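PDB 6QVI: ComZ from Thermus thermophilus, which is a competence-associated pilin with a beta-solenoid domain, probably acting as a DNA receptor at the tip of the pilus during natural transformation. Local coordinates for residues A[236-241]-A[262-267]. Residues are numbered along the deposited sequence; the frame is centred on the assembly and turned at random.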
ATOM      1  N   GLY A 236       0.642  13.937  -9.237  1.00103.77           N
ATOM      2  CA  GLY A 236       1.959  14.319  -8.760  1.00100.91           C
ATOM      3  C   GLY A 236       3.124  13.505  -9.312  1.00 89.37           C
ATOM      4  O   GLY A 236       3.021  12.306  -9.571  1.00 80.58           O
ATOM      5  N   VAL A 237       4.247  14.189  -9.495  1.00 89.31           N
ATOM      6  CA  VAL A 237       5.487  13.595  -9.977  1.00 78.25           C
ATOM      7  C   VAL A 237       6.576  14.154  -9.063  1.00 74.24           C
ATOM      8  O   VAL A 237       7.017  15.294  -9.225  1.00 75.87           O
ATOM      9  CB  VAL A 237       5.767  13.913 -11.448  1.00 57.50           C
ATOM     10  CG1 VAL A 237       7.120  13.352 -11.860  1.00 56.50           C
ATOM     11  CG2 VAL A 237       4.635  13.412 -12.337  1.00 58.39           C
ATOM     12  N   PHE A 238       6.920  13.402  -8.033  1.00 71.34           N
ATOM     13  CA  PHE A 238       7.890  13.803  -7.015  1.00 75.51           C
ATOM     14  C   PHE A 238       9.206  13.038  -7.164  1.00 72.10           C
ATOM     15  O   PHE A 238       9.335  11.904  -6.684  1.00 70.32           O
ATOM     16  CB  PHE A 238       7.247  13.593  -5.654  1.00 74.60           C
ATOM     17  CG  PHE A 238       5.865  14.139  -5.585  1.00 79.50           C
ATOM     18  CD1 PHE A 238       4.771  13.300  -5.475  1.00 81.40           C
ATOM     19  CD2 PHE A 238       5.660  15.524  -5.692  1.00 81.44           C
ATOM     20  CE1 PHE A 238       3.489  13.829  -5.420  1.00 85.79           C
ATOM     21  CE2 PHE A 238       4.384  16.071  -5.637  1.00 75.20           C
ATOM     22  CZ  PHE A 238       3.292  15.228  -5.502  1.00 80.03           C
ATOM     23  N   VAL A 239      10.221  13.690  -7.740  1.00 69.81           N
ATOM     24  CA  VAL A 239      11.452  12.993  -8.108  1.00 68.98           C
ATOM     25  C   VAL A 239      12.665  13.695  -7.525  1.00 54.32           C
ATOM     26  O   VAL A 239      12.900  14.872  -7.823  1.00 56.12           O
ATOM     27  CB  VAL A 239      11.599  12.881  -9.640  1.00 70.17           C
ATOM     28  CG1 VAL A 239      13.007  12.397 -10.026  1.00 63.30           C
ATOM     29  CG2 VAL A 239      10.540  11.967 -10.205  1.00 65.09           C
ATOM     30  N   GLY A 240      13.478  12.951  -6.775  1.00 53.48           N
ATOM     31  CA  GLY A 240      14.811  13.392  -6.369  1.00 68.13           C
ATOM     32  C   GLY A 240      14.833  14.700  -5.579  1.00 76.18           C
ATOM     33  O   GLY A 240      13.979  14.975  -4.732  1.00 56.21           O
ATOM     34  N   ARG A 241      15.833  15.525  -5.880  1.00 72.75           N
ATOM     35  CA  ARG A 241      16.151  16.734  -5.142  1.00 69.33           C
ATOM     36  C   ARG A 241      15.275  17.923  -5.490  1.00 71.81           C
ATOM     37  O   ARG A 241      15.504  19.004  -4.945  1.00 89.95           O
ATOM     38  CB  ARG A 241      17.627  17.089  -5.359  1.00 75.95           C
ATOM     39  CG  ARG A 241      18.520  16.215  -4.493  1.00 86.37           C
ATOM     40  CD  ARG A 241      19.961  16.205  -4.908  1.00 95.27           C
ATOM     41  NE  ARG A 241      20.074  15.643  -6.238  1.00103.28           N
ATOM     42  CZ  ARG A 241      21.209  15.503  -6.908  1.00110.39           C
ATOM     43  NH1 ARG A 241      22.383  15.857  -6.368  1.00115.41           N
ATOM     44  NH2 ARG A 241      21.152  15.006  -8.134  1.00108.44           N
ATOM     45  N   THR A 262       0.490  16.166 -15.170  1.00 89.65           N
ATOM     46  CA  THR A 262       0.601  16.065 -13.733  1.00 83.21           C
ATOM     47  C   THR A 262      -0.033  17.290 -13.107  1.00 91.13           C
ATOM     48  O   THR A 262      -0.047  18.378 -13.682  1.00 95.31           O
ATOM     49  CB  THR A 262       2.065  15.881 -13.255  1.00 76.23           C
ATOM     50  OG1 THR A 262       2.088  15.663 -11.832  1.00 75.38           O
ATOM     51  CG2 THR A 262       2.956  17.092 -13.609  1.00 71.75           C
ATOM     52  N   GLU A 263      -0.563  17.073 -11.913  1.00 90.54           N
ATOM     53  CA  GLU A 263      -1.053  18.141 -11.066  1.00 85.83           C
ATOM     54  C   GLU A 263       0.100  18.831 -10.362  1.00 84.46           C
ATOM     55  O   GLU A 263       0.218  20.059 -10.394  1.00100.06           O
ATOM     56  CB  GLU A 263      -2.004  17.550 -10.035  1.00 98.32           C
ATOM     57  CG  GLU A 263      -3.263  16.939 -10.619  1.00110.52           C
ATOM     58  CD  GLU A 263      -4.207  16.428  -9.539  1.00118.16           C
ATOM     59  OE1 GLU A 263      -5.377  16.125  -9.863  1.00124.53           O
ATOM     60  OE2 GLU A 263      -3.777  16.335  -8.365  1.00114.88           O
ATOM     61  N   ALA A 264       0.958  18.058  -9.715  1.00 74.52           N
ATOM     62  CA  ALA A 264       2.095  18.594  -8.998  1.00 79.85           C
ATOM     63  C   ALA A 264       3.379  17.984  -9.541  1.00 84.76           C
ATOM     64  O   ALA A 264       3.401  16.833  -9.987  1.00 88.43           O
ATOM     65  CB  ALA A 264       1.974  18.311  -7.496  1.00 79.95           C
ATOM     66  N   MET A 265       4.461  18.747  -9.444  1.00 85.55           N
ATOM     67  CA  MET A 265       5.740  18.301  -9.980  1.00 85.06           C
ATOM     68  C   MET A 265       6.863  18.962  -9.188  1.00 88.52           C
ATOM     69  O   MET A 265       7.150  20.143  -9.395  1.00101.72           O
ATOM     70  CB  MET A 265       5.845  18.642 -11.453  1.00 84.60           C
ATOM     71  CG  MET A 265       7.225  18.407 -11.970  1.00 89.48           C
ATOM     72  SD  MET A 265       7.379  18.138 -13.736  1.00 96.67           S
ATOM     73  CE  MET A 265       8.643  19.394 -14.060  1.00102.34           C
ATOM     74  N   GLY A 266       7.444  18.224  -8.240  1.00 76.56           N
ATOM     75  CA  GLY A 266       8.657  18.669  -7.577  1.00 72.66           C
ATOM     76  C   GLY A 266       9.627  17.559  -7.208  1.00 70.89           C
ATOM     77  O   GLY A 266       9.668  16.515  -7.866  1.00 74.58           O
ATOM     78  N   GLY A 267      10.285  17.684  -6.059  1.00 65.79           N
ATOM     79  CA  GLY A 267      11.203  16.661  -5.620  1.00 57.81           C
ATOM     80  C   GLY A 267      10.463  15.591  -4.861  1.00 65.32           C
ATOM     81  O   GLY A 267       9.238  15.590  -4.779  1.00 69.43           O
TER
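The F238 ring lies with one face over its own chain, where C of G236 sits below the rim, while O of G267 meets the ring's edge near its plane. CG of F238 is anti to the carbonyl carbon (chi1 -47°), which swings the ring back along the strand, and CE2 comes to 3.8 Å from CB of A264. An alanine here would keep CB by O of G267 but lose the ring, and would probably cost the packing on CB of A264 and the cover over C of G236. On the other side of the paired strands, V237 and M265 both pack on I246. CG2 of V237, anti to the carbonyl carbon, reaches T262 at about a right angle, 3.4 Å from its OG1.

Parallel pairing joins 237-239 to 265-266. N of V237 donates to O of A264 (2.8 Å) from above the carbonyl plane, whereas N of V239 reaches O of G266 (2.9 Å) in plane, on a lone pair, and nearly straight at 165°. Between them, N of G266 makes only a weak bond to O of V237 (3.1 Å). OG1 of T262 also donates to O of A264 (2.5 Å).

Strand 212-214 pairs in parallel with 237-239, so the contact extends a parallel ladder, consistent with the beta-solenoid domain. G267, just past strand 265-266, runs so close to G240 that a side chain there would collide with O of G240. The polar join is three backbone hydrogen bonds of unequal strength, with O of A264 shared by two donors.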